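Local coordinates for cytochrome C-type biogenesis protein ccmF (Thermus thermophilus, PDB 6ZMQ) that binds heme within the membrane and, as a cytochrome c heme lyase, probably takes part in attaching heme to apocytochrome c during cytochrome c maturation, at residues Gly457-Ala462 with Gln524-Glu529; Tyr603-Asp608 with Leu621-Leu626; Ala70-Leu75 with Ile114-Leu119. All blocks are in the same frame, centred on the assembly; numbering follows the deposited sequence.

From the N terminus, contact 3 comes first and joins predicted transmembrane helices 61-81 and 110-129 across 38 intervening residues. Contact 1 follows, closing a largely helical excursion of 61 residues by bringing the start of helix 460-484 against the end of helix 501-525. Contact 2 is the shortest closure, a beta hairpin of strands 603-608 and 617-625. The three run in series and none nests in or crosses another. Contacts 1 and 2 meet directly, because strand 528-534, which follows helix 501-525, pairs with 617-625 in one sheet, with a probable backbone hydrogen bond from V623 N to L528 O. Contact 3 lies on the opposite side of the chain's centre, its nearest atoms about 28 Å from either.

Contact 1 (Gly457-Ala462 with Gln524-Glu529); sequences GYTLGA and QTYRLE. With LMT (dodecyl-beta-D-maltoside), chain D; LMT (dodecyl-beta-D-maltoside), chain C.
The Y526 ring reaches across to segment 457-462, its CE2 lying 3.8 Å from A462 CB and equally near Y458 CD1. The two tyrosine side chains cross at about a right angle, with Y526 CE2 at the edge of the Y458 ring, near its plane. At the tip, two hydrogen bonds grip the phenol oxygen: T459 N reaches Y526 OH at 3.1 Å with an N-H...O angle of 159°, and T459 OG1 lies 3.1 Å from the same OH. The chi1 of T459, -34°, keeps OG1 beside its own backbone N, which lets both groups converge on one oxygen. T459 occupies the N-cap position of helix 460-484, while Y526 is the first residue to leave helix 501-525, so the tyrosine joins a helix start to a helix end. T525 CB lies above one face of the Y526 ring, toward its rim; its OG1 bonds back to A521 O. Detergent flanks the site: a dodecyl maltoside O2B bonds G457 O at 3.0 Å, and O4' of a second maltoside bonds E529 OE2. The pairing of apolar ring carbons with a doubly bonded hydroxyl implies a junction in which packing and polar bonding together fix where the Y526 phenol points.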
loop_
_atom_site.group_PDB
_atom_site.type_symbol
_atom_site.label_atom_id
_atom_site.label_comp_id
_atom_site.label_asym_id
_atom_site.label_seq_id
_atom_site.Cartn_x
_atom_site.Cartn_y
_atom_site.Cartn_z
ATOM N N GLY A 457 12.289 33.498 1.888
ATOM C CA GLY A 457 10.850 33.494 2.088
ATOM C C GLY A 457 10.273 32.471 3.052
ATOM O O GLY A 457 9.193 32.704 3.604
ATOM N N TYR A 458 10.988 31.359 3.262
ATOM C CA TYR A 458 10.390 30.129 3.774
ATOM C C TYR A 458 9.934 30.242 5.227
ATOM O O TYR A 458 10.730 30.514 6.130
ATOM C CB TYR A 458 11.358 28.959 3.592
ATOM C CG TYR A 458 11.986 28.939 2.216
ATOM C CD1 TYR A 458 11.195 28.988 1.060
ATOM C CD2 TYR A 458 13.367 28.871 2.066
ATOM C CE1 TYR A 458 11.772 28.985 -0.200
ATOM C CE2 TYR A 458 13.948 28.863 0.815
ATOM C CZ TYR A 458 13.149 28.918 -0.310
ATOM O OH TYR A 458 13.742 28.901 -1.549
ATOM N N THR A 459 8.629 30.033 5.424
ATOM C CA THR A 459 7.975 30.033 6.728
ATOM C C THR A 459 8.506 28.877 7.574
ATOM O O THR A 459 9.067 27.908 7.048
ATOM C CB THR A 459 6.458 29.909 6.548
ATOM O OG1 THR A 459 6.069 30.592 5.353
ATOM C CG2 THR A 459 5.694 30.547 7.715
ATOM N N LEU A 460 8.295 28.986 8.901
ATOM C CA LEU A 460 9.019 28.176 9.889
ATOM C C LEU A 460 8.694 26.689 9.749
ATOM O O LEU A 460 9.537 25.832 10.037
ATOM C CB LEU A 460 8.735 28.685 11.307
ATOM C CG LEU A 460 9.686 28.161 12.393
ATOM C CD1 LEU A 460 11.065 28.783 12.214
ATOM C CD2 LEU A 460 9.182 28.424 13.801
ATOM N N GLY A 461 7.494 26.374 9.253
ATOM C CA GLY A 461 7.200 25.071 8.684
ATOM C C GLY A 461 8.136 24.617 7.575
ATOM O O GLY A 461 8.799 23.584 7.721
ATOM N N ALA A 462 8.218 25.383 6.479
ATOM C CA ALA A 462 9.042 24.989 5.333
ATOM C C ALA A 462 10.537 25.065 5.646
ATOM O O ALA A 462 11.309 24.178 5.257
ATOM C CB ALA A 462 8.703 25.862 4.125
ATOM N N GLN A 524 2.828 21.273 0.473
ATOM C CA GLN A 524 1.672 21.600 1.302
ATOM C C GLN A 524 1.624 23.084 1.639
ATOM O O GLN A 524 0.546 23.691 1.654
ATOM C CB GLN A 524 1.695 20.763 2.584
ATOM C CG GLN A 524 1.061 19.378 2.461
ATOM C CD GLN A 524 -0.386 19.425 1.998
ATOM O OE1 GLN A 524 -1.172 20.255 2.454
ATOM N NE2 GLN A 524 -0.742 18.526 1.086
ATOM N N THR A 525 2.777 23.677 1.961
ATOM C CA THR A 525 2.811 25.101 2.278
ATOM C C THR A 525 2.558 25.955 1.040
ATOM O O THR A 525 1.708 26.853 1.049
ATOM C CB THR A 525 4.152 25.477 2.921
ATOM O OG1 THR A 525 5.216 24.724 2.323
ATOM C CG2 THR A 525 4.130 25.219 4.421
ATOM N N TYR A 526 3.303 25.695 -0.031
ATOM C CA TYR A 526 3.509 26.680 -1.092
ATOM C C TYR A 526 2.752 26.340 -2.370
ATOM O O TYR A 526 3.341 26.166 -3.430
ATOM C CB TYR A 526 4.995 26.807 -1.379
ATOM C CG TYR A 526 5.669 27.597 -0.325
ATOM C CD1 TYR A 526 5.065 28.750 0.152
ATOM C CD2 TYR A 526 6.909 27.226 0.179
ATOM C CE1 TYR A 526 5.647 29.500 1.111
ATOM C CE2 TYR A 526 7.512 27.981 1.162
ATOM C CZ TYR A 526 6.863 29.123 1.615
ATOM O OH TYR A 526 7.388 29.923 2.585
ATOM N N ARG A 527 1.429 26.337 -2.305
ATOM C CA ARG A 527 0.698 25.974 -3.507
ATOM C C ARG A 527 -0.396 26.987 -3.802
ATOM O O ARG A 527 -1.052 27.501 -2.889
ATOM C CB ARG A 527 0.175 24.538 -3.403
ATOM C CG ARG A 527 -1.197 24.264 -2.852
ATOM C CD ARG A 527 -1.486 22.795 -3.082
ATOM N NE ARG A 527 -2.829 22.565 -3.588
ATOM C CZ ARG A 527 -3.223 21.431 -4.152
ATOM N NH1 ARG A 527 -4.424 21.345 -4.703
ATOM N NH2 ARG A 527 -2.377 20.416 -4.268
ATOM N N LEU A 528 -0.520 27.333 -5.076
ATOM C CA LEU A 528 -1.538 28.273 -5.522
ATOM C C LEU A 528 -2.363 27.681 -6.651
ATOM O O LEU A 528 -1.825 27.067 -7.576
ATOM C CB LEU A 528 -0.941 29.636 -5.956
ATOM C CG LEU A 528 0.026 29.862 -7.121
ATOM C CD1 LEU A 528 -0.006 31.309 -7.537
ATOM C CD2 LEU A 528 1.431 29.580 -6.643
ATOM N N GLU A 529 -3.673 27.885 -6.568
ATOM C CA GLU A 529 -4.611 27.427 -7.581
ATOM C C GLU A 529 -5.303 28.646 -8.165
ATOM O O GLU A 529 -5.522 29.643 -7.467
ATOM C CB GLU A 529 -5.630 26.401 -7.001
ATOM C CG GLU A 529 -7.000 26.908 -6.538
ATOM C CD GLU A 529 -7.808 25.839 -5.815
ATOM O OE1 GLU A 529 -8.914 25.505 -6.287
ATOM O OE2 GLU A 529 -7.339 25.329 -4.775
HETATM C C1B LMT D . -6.942 20.333 -1.115
HETATM C C2B LMT D . -7.535 21.470 -0.222
HETATM C C3B LMT D . -8.266 22.605 -1.014
HETATM C C4B LMT D . -8.155 22.504 -2.560
HETATM C C5B LMT D . -8.510 21.049 -2.912
HETATM C C6B LMT D . -8.607 20.891 -4.423
HETATM O O1B LMT D . -6.824 19.144 -0.366
HETATM O O2B LMT D . -8.394 20.877 0.666
HETATM O O3B LMT D . -7.894 23.836 -0.554
HETATM O "O4'" LMT D . -9.040 23.362 -3.173
HETATM O O5B LMT D . -7.629 20.067 -2.338
HETATM O O6B LMT D . -9.598 21.700 -4.914
HETATM C "C1'" LMT D . -3.777 16.996 1.725
HETATM C "C2'" LMT D . -4.492 18.157 2.490
HETATM C "C3'" LMT D . -5.807 18.571 1.754
HETATM C "C4'" LMT D . -5.579 18.838 0.250
HETATM C "C5'" LMT D . -5.040 17.476 -0.258
HETATM C "C6'" LMT D . -4.959 17.305 -1.750
HETATM O "O1'" LMT D . -2.458 16.915 2.110
HETATM O "O2'" LMT D . -4.830 17.736 3.748
HETATM O "O3'" LMT D . -6.370 19.657 2.353
HETATM O "O5'" LMT D . -3.758 17.244 0.308
HETATM O "O6'" LMT D . -3.933 18.115 -2.155
HETATM C C1 LMT D . -2.136 15.948 3.100
HETATM C C2 LMT D . -0.749 15.467 2.764
HETATM C C3 LMT D . 0.178 15.174 3.909
HETATM C C4 LMT D . -0.027 13.751 4.374
HETATM C C5 LMT D . 0.928 13.448 5.492
HETATM C C6 LMT D . 1.443 12.038 5.497
HETATM C C7 LMT D . 1.995 11.658 4.150
HETATM C C8 LMT D . 3.217 10.828 4.334
HETATM C C9 LMT D . 3.200 9.580 3.514
HETATM C C10 LMT D . 4.447 8.805 3.820
HETATM C C11 LMT D . 4.525 7.602 2.942
HETATM C C12 LMT D . 5.936 7.275 2.596
HETATM C C1B LMT C . 7.561 36.584 4.896
HETATM C C2B LMT C . 8.154 35.590 5.940
HETATM C C3B LMT C . 7.217 34.407 6.273
HETATM C C4B LMT C . 5.761 34.877 6.385
HETATM C C5B LMT C . 5.397 35.317 4.961
HETATM C C6B LMT C . 3.994 35.897 4.969
HETATM O O1B LMT C . 8.540 36.740 3.905
HETATM O O2B LMT C . 9.317 35.111 5.402
HETATM O O3B LMT C . 7.637 33.724 7.381
HETATM O "O4'" LMT C . 4.937 33.846 6.772
HETATM O O5B LMT C . 6.334 36.193 4.290
HETATM O O6B LMT C . 3.110 34.933 5.373
HETATM C "C1'" LMT C . 11.138 38.083 5.557
HETATM C "C2'" LMT C . 10.318 39.392 5.492
HETATM C "C3'" LMT C . 9.013 39.118 4.661
HETATM C "C4'" LMT C . 9.106 38.006 3.541
HETATM C "C5'" LMT C . 10.619 37.724 3.165
HETATM C "C6'" LMT C . 11.154 38.495 1.971
HETATM O "O1'" LMT C . 12.241 38.189 6.362
HETATM O "O2'" LMT C . 9.997 39.807 6.758
HETATM O "O3'" LMT C . 8.561 40.279 4.102
HETATM O "O5'" LMT C . 11.594 37.763 4.232
HETATM O "O6'" LMT C . 10.085 39.087 1.346
HETATM C C1 LMT C . 12.604 36.970 6.988
HETATM C C2 LMT C . 13.949 37.201 7.626
HETATM C C3 LMT C . 13.991 37.230 9.124
HETATM C C4 LMT C . 14.814 36.065 9.631
HETATM C C5 LMT C . 15.708 36.509 10.751
HETATM C C6 LMT C . 16.425 35.378 11.417
HETATM C C7 LMT C . 15.573 34.813 12.519
HETATM C C8 LMT C . 16.425 34.565 13.715
HETATM C C9 LMT C . 15.662 34.203 14.946
HETATM C C10 LMT C . 16.382 34.820 16.108
HETATM C C11 LMT C . 15.638 36.002 16.640
HETATM C C12 LMT C . 16.396 36.676 17.738
#

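Contact 2 (Tyr603-Asp608 with Leu621-Leu626); sequences YFLLMD and LIVTPL
L606 holds CG anti to its backbone N (chi1 -179°), while I622 carries CG1 between its N and carbonyl carbon (chi1 73°), and these settings bring L606 CG within 4.0 Å of I622 CG1. The two belong to a beta hairpin of strands 603-608 and 617-625, whose short axes run antiparallel at 165°. Their side chains cross obliquely, I622 CG1 lying 3.6 Å from L606 CB, on the face shared with F604 and T624. L606 and I622 are also a hydrogen-bonded pair: L606 N to I622 O and I622 N to L606 O both measure 3.0 Å. The backbones stand wider at F604 and T624, with CA atoms 6.2 Å apart, and close again at Y603 and P625. On that same face Y246 of helix 224-247 touches both L606 and I622, and its OH bonds T624 OG1; F604 meets W631 of helix 627-644 edge-to-face. The other face carries Y603, L605 and M607 against P625, V623 and L621. There L605 and V623 lie side by side, pointing the same way, with CD2 of the leucine 3.7 Å from CG2 of the valine. M607 and L621 repeat that arrangement at the far end, where M607 CG rests 3.6 Å from L621 CD2.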
loop_
_atom_site.group_PDB
_atom_site.type_symbol
_atom_site.label_atom_id
_atom_site.label_comp_id
_atom_site.label_asym_id
_atom_site.label_seq_id
_atom_site.Cartn_x
_atom_site.Cartn_y
_atom_site.Cartn_z
ATOM N N TYR A 603 10.561 21.373 -9.769
ATOM C CA TYR A 603 9.146 21.750 -9.766
ATOM C C TYR A 603 8.254 20.749 -10.500
ATOM O O TYR A 603 8.715 19.777 -11.106
ATOM C CB TYR A 603 9.027 23.129 -10.407
ATOM C CG TYR A 603 8.025 24.078 -9.855
ATOM C CD1 TYR A 603 6.671 23.859 -10.016
ATOM C CD2 TYR A 603 8.440 25.239 -9.216
ATOM C CE1 TYR A 603 5.755 24.757 -9.535
ATOM C CE2 TYR A 603 7.529 26.144 -8.724
ATOM C CZ TYR A 603 6.186 25.900 -8.885
ATOM O OH TYR A 603 5.273 26.811 -8.394
ATOM N N PHE A 604 6.948 21.040 -10.443
ATOM C CA PHE A 604 5.856 20.366 -11.141
ATOM C C PHE A 604 4.770 21.418 -11.347
ATOM O O PHE A 604 4.490 22.182 -10.420
ATOM C CB PHE A 604 5.303 19.200 -10.310
ATOM C CG PHE A 604 5.089 17.946 -11.092
ATOM C CD1 PHE A 604 6.140 17.378 -11.779
ATOM C CD2 PHE A 604 3.858 17.316 -11.114
ATOM C CE1 PHE A 604 5.975 16.220 -12.499
ATOM C CE2 PHE A 604 3.675 16.148 -11.833
ATOM C CZ PHE A 604 4.742 15.604 -12.532
ATOM N N LEU A 605 4.161 21.473 -12.533
ATOM C CA LEU A 605 3.091 22.438 -12.803
ATOM C C LEU A 605 1.874 21.708 -13.364
ATOM O O LEU A 605 1.974 21.103 -14.428
ATOM C CB LEU A 605 3.572 23.501 -13.803
ATOM C CG LEU A 605 4.767 24.411 -13.467
ATOM C CD1 LEU A 605 5.307 25.087 -14.719
ATOM C CD2 LEU A 605 4.402 25.472 -12.443
ATOM N N LEU A 606 0.720 21.776 -12.697
ATOM C CA LEU A 606 -0.395 20.917 -13.095
ATOM C C LEU A 606 -1.492 21.716 -13.788
ATOM O O LEU A 606 -2.037 22.666 -13.206
ATOM C CB LEU A 606 -0.955 20.159 -11.890
ATOM C CG LEU A 606 -2.113 19.148 -11.966
ATOM C CD1 LEU A 606 -1.934 18.177 -10.831
ATOM C CD2 LEU A 606 -3.555 19.697 -11.896
ATOM N N MET A 607 -1.883 21.257 -14.984
ATOM C CA MET A 607 -2.812 21.965 -15.857
ATOM C C MET A 607 -4.089 21.153 -16.030
ATOM O O MET A 607 -4.038 19.983 -16.456
ATOM C CB MET A 607 -2.151 22.258 -17.200
ATOM C CG MET A 607 -1.587 23.658 -17.278
ATOM S SD MET A 607 -0.060 23.626 -18.206
ATOM C CE MET A 607 0.889 22.676 -17.014
ATOM N N ASP A 608 -5.219 21.817 -15.746
ATOM C CA ASP A 608 -6.555 21.295 -15.512
ATOM C C ASP A 608 -7.581 22.011 -16.376
ATOM O O ASP A 608 -7.419 23.187 -16.714
ATOM C CB ASP A 608 -6.940 21.488 -14.037
ATOM C CG ASP A 608 -7.511 20.256 -13.421
ATOM O OD1 ASP A 608 -7.425 19.217 -14.080
ATOM O OD2 ASP A 608 -8.022 20.322 -12.283
ATOM N N LEU A 621 -5.244 26.048 -13.082
ATOM C CA LEU A 621 -3.797 25.817 -13.084
ATOM C C LEU A 621 -3.338 25.875 -11.629
ATOM O O LEU A 621 -3.568 26.881 -10.939
ATOM C CB LEU A 621 -3.074 26.818 -13.987
ATOM C CG LEU A 621 -1.556 26.879 -14.248
ATOM C CD1 LEU A 621 -0.847 27.768 -13.282
ATOM C CD2 LEU A 621 -0.891 25.518 -14.265
ATOM N N ILE A 622 -2.787 24.717 -11.124
ATOM C CA ILE A 622 -2.235 24.680 -9.771
ATOM C C ILE A 622 -0.711 24.576 -9.846
ATOM O O ILE A 622 -0.130 23.968 -10.764
ATOM C CB ILE A 622 -2.898 23.567 -8.911
ATOM C CG1 ILE A 622 -2.483 22.146 -9.274
ATOM C CG2 ILE A 622 -4.407 23.612 -9.063
ATOM C CD1 ILE A 622 -1.410 21.506 -8.392
ATOM N N VAL A 623 -0.060 25.198 -8.860
ATOM C CA VAL A 623 1.389 25.377 -8.825
ATOM C C VAL A 623 1.889 24.952 -7.447
ATOM O O VAL A 623 1.452 25.495 -6.419
ATOM C CB VAL A 623 1.784 26.833 -9.145
ATOM C CG1 VAL A 623 3.210 27.108 -8.748
ATOM C CG2 VAL A 623 1.596 27.145 -10.609
ATOM N N THR A 624 2.757 23.937 -7.433
ATOM C CA THR A 624 3.324 23.223 -6.297
ATOM C C THR A 624 4.818 22.999 -6.496
ATOM O O THR A 624 5.256 22.714 -7.615
ATOM C CB THR A 624 2.659 21.845 -6.140
ATOM O OG1 THR A 624 2.783 21.120 -7.372
ATOM C CG2 THR A 624 1.191 21.939 -5.780
ATOM N N PRO A 625 5.619 23.064 -5.429
ATOM C CA PRO A 625 7.054 22.782 -5.547
ATOM C C PRO A 625 7.430 21.368 -5.132
ATOM O O PRO A 625 6.798 20.753 -4.268
ATOM C CB PRO A 625 7.683 23.800 -4.580
ATOM C CG PRO A 625 6.517 24.677 -4.094
ATOM C CD PRO A 625 5.350 23.754 -4.167
ATOM N N LEU A 626 8.494 20.873 -5.786
ATOM C CA LEU A 626 9.247 19.662 -5.412
ATOM C C LEU A 626 8.395 18.387 -5.394
ATOM O O LEU A 626 8.715 17.426 -4.694
ATOM C CB LEU A 626 9.945 19.854 -4.059
ATOM C CG LEU A 626 11.107 20.851 -4.048
ATOM C CD1 LEU A 626 11.101 21.712 -2.789
ATOM C CD2 LEU A 626 12.440 20.136 -4.215
#

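Contact 3 (Ala70-Leu75 with Ile114-Leu119); sequences AAFLAL and ILLWGL
A71 is the first residue of 70-75 to meet the other helix, its CB lying 3.7 Å from L115 CD1. The other methyl branch, L115 CD2, comes to 3.5 Å from the backbone carbonyl A71 O, so the leucine fork packs against both the side chain and the main chain of that turn. F72 follows and buries more surface in this contact than any other residue of 70-75. Its CG is anti to the backbone N (chi1 -174°), and the F72 and L116 side chains lie side by side, pointing the same way. F72 CE1 makes the closest approach of that pair, 3.7 Å from L116 CD2. L115 CG sits at the edge of the phenylalanine ring, near its plane. From one turn further along the second helix, L119 crosses F72 at about a right angle and sets its CD1 3.6 Å from F72 CB. L75, a turn beyond A71, slides past L115 in the opposite direction, their CD2 atoms 4.0 Å apart. L115 thus touches A71, F72 and L75, and an alanine here would probably leave A71 CB and L75 CD2 without their leucine partner and open a gap at the F72 ring edge. The interface is packing of apolar side chains, with one leucine methyl against the backbone of A71, between two predicted transmembrane helices, whose short axes approach to 9.8 Å with their N-to-C directions 146° apart. Around it, F163 from a loop touches both L75 and L115. L116 also touches V191 and Y194, so that here helix 110-129 packs against both helix 61-81 and helix 185-213, while helix 61-81 also meets helix 20-47 through A71 on V28.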
loop_
_atom_site.group_PDB
_atom_site.type_symbol
_atom_site.label_atom_id
_atom_site.label_comp_id
_atom_site.label_asym_id
_atom_site.label_seq_id
_atom_site.Cartn_x
_atom_site.Cartn_y
_atom_site.Cartn_z
ATOM N N ALA A 70 -7.542 -22.998 -10.695
ATOM C CA ALA A 70 -8.568 -23.442 -11.634
ATOM C C ALA A 70 -9.729 -22.454 -11.700
ATOM O O ALA A 70 -10.253 -22.171 -12.781
ATOM C CB ALA A 70 -9.060 -24.835 -11.240
ATOM N N ALA A 71 -10.111 -21.882 -10.559
ATOM C CA ALA A 71 -11.203 -20.905 -10.546
ATOM C C ALA A 71 -10.798 -19.575 -11.189
ATOM O O ALA A 71 -11.585 -18.971 -11.938
ATOM C CB ALA A 71 -11.686 -20.695 -9.118
ATOM N N PHE A 72 -9.576 -19.102 -10.905
ATOM C CA PHE A 72 -9.089 -17.867 -11.534
ATOM C C PHE A 72 -8.915 -18.023 -13.038
ATOM O O PHE A 72 -9.253 -17.117 -13.812
ATOM C CB PHE A 72 -7.768 -17.442 -10.911
ATOM C CG PHE A 72 -7.249 -16.111 -11.395
ATOM C CD1 PHE A 72 -7.728 -14.926 -10.854
ATOM C CD2 PHE A 72 -6.253 -16.045 -12.372
ATOM C CE1 PHE A 72 -7.241 -13.700 -11.290
ATOM C CE2 PHE A 72 -5.769 -14.826 -12.817
ATOM C CZ PHE A 72 -6.261 -13.653 -12.273
ATOM N N LEU A 73 -8.347 -19.150 -13.467
ATOM C CA LEU A 73 -8.179 -19.378 -14.893
ATOM C C LEU A 73 -9.513 -19.659 -15.577
ATOM O O LEU A 73 -9.638 -19.418 -16.777
ATOM C CB LEU A 73 -7.175 -20.508 -15.124
ATOM C CG LEU A 73 -5.678 -20.199 -14.934
ATOM C CD1 LEU A 73 -4.835 -21.137 -15.786
ATOM C CD2 LEU A 73 -5.318 -18.740 -15.233
ATOM N N ALA A 74 -10.522 -20.131 -14.833
ATOM C CA ALA A 74 -11.885 -20.186 -15.360
ATOM C C ALA A 74 -12.447 -18.792 -15.600
ATOM O O ALA A 74 -13.130 -18.563 -16.608
ATOM C CB ALA A 74 -12.789 -20.956 -14.401
ATOM N N LEU A 75 -12.173 -17.851 -14.687
ATOM C CA LEU A 75 -12.632 -16.478 -14.906
ATOM C C LEU A 75 -11.899 -15.809 -16.070
ATOM O O LEU A 75 -12.515 -15.076 -16.857
ATOM C CB LEU A 75 -12.482 -15.657 -13.627
ATOM C CG LEU A 75 -13.423 -14.452 -13.455
ATOM C CD1 LEU A 75 -14.860 -14.764 -13.928
ATOM C CD2 LEU A 75 -13.424 -14.007 -12.006
ATOM N N ILE A 114 -11.915 -10.915 -4.890
ATOM C CA ILE A 114 -11.690 -11.827 -3.770
ATOM C C ILE A 114 -11.252 -13.201 -4.272
ATOM O O ILE A 114 -10.594 -13.938 -3.529
ATOM C CB ILE A 114 -12.889 -11.917 -2.801
ATOM C CG1 ILE A 114 -14.211 -12.159 -3.511
ATOM C CG2 ILE A 114 -13.002 -10.654 -1.975
ATOM C CD1 ILE A 114 -15.220 -12.932 -2.690
ATOM N N LEU A 115 -11.536 -13.544 -5.540
ATOM C CA LEU A 115 -10.912 -14.738 -6.125
ATOM C C LEU A 115 -9.395 -14.561 -6.286
ATOM O O LEU A 115 -8.623 -15.463 -5.941
ATOM C CB LEU A 115 -11.569 -15.092 -7.464
ATOM C CG LEU A 115 -11.052 -16.293 -8.287
ATOM C CD1 LEU A 115 -10.744 -17.537 -7.436
ATOM C CD2 LEU A 115 -12.020 -16.658 -9.405
ATOM N N LEU A 116 -8.952 -13.405 -6.788
ATOM C CA LEU A 116 -7.511 -13.151 -6.913
ATOM C C LEU A 116 -6.852 -13.030 -5.536
ATOM O O LEU A 116 -5.701 -13.446 -5.342
ATOM C CB LEU A 116 -7.282 -11.892 -7.766
ATOM C CG LEU A 116 -5.910 -11.365 -8.238
ATOM C CD1 LEU A 116 -5.183 -10.455 -7.237
ATOM C CD2 LEU A 116 -4.999 -12.538 -8.626
ATOM N N TRP A 117 -7.602 -12.502 -4.568
ATOM C CA TRP A 117 -7.166 -12.371 -3.182
ATOM C C TRP A 117 -6.949 -13.735 -2.533
ATOM O O TRP A 117 -5.908 -13.981 -1.905
ATOM C CB TRP A 117 -8.243 -11.579 -2.444
ATOM C CG TRP A 117 -7.847 -10.961 -1.190
ATOM C CD1 TRP A 117 -6.675 -11.130 -0.533
ATOM C CD2 TRP A 117 -8.623 -10.048 -0.408
ATOM N NE1 TRP A 117 -6.668 -10.383 0.603
ATOM C CE2 TRP A 117 -7.848 -9.703 0.708
ATOM C CE3 TRP A 117 -9.895 -9.484 -0.546
ATOM C CZ2 TRP A 117 -8.302 -8.843 1.694
ATOM C CZ3 TRP A 117 -10.343 -8.611 0.429
ATOM C CH2 TRP A 117 -9.539 -8.292 1.531
ATOM N N GLY A 118 -7.939 -14.625 -2.658
ATOM C CA GLY A 118 -7.797 -15.977 -2.150
ATOM C C GLY A 118 -6.752 -16.778 -2.894
ATOM O O GLY A 118 -6.112 -17.651 -2.309
ATOM N N LEU A 119 -6.522 -16.456 -4.172
ATOM C CA LEU A 119 -5.453 -17.110 -4.928
ATOM C C LEU A 119 -4.071 -16.720 -4.420
ATOM O O LEU A 119 -3.194 -17.580 -4.274
ATOM C CB LEU A 119 -5.568 -16.788 -6.419
ATOM C CG LEU A 119 -4.553 -17.559 -7.260
ATOM C CD1 LEU A 119 -5.280 -18.116 -8.373
ATOM C CD2 LEU A 119 -3.409 -16.705 -7.835
#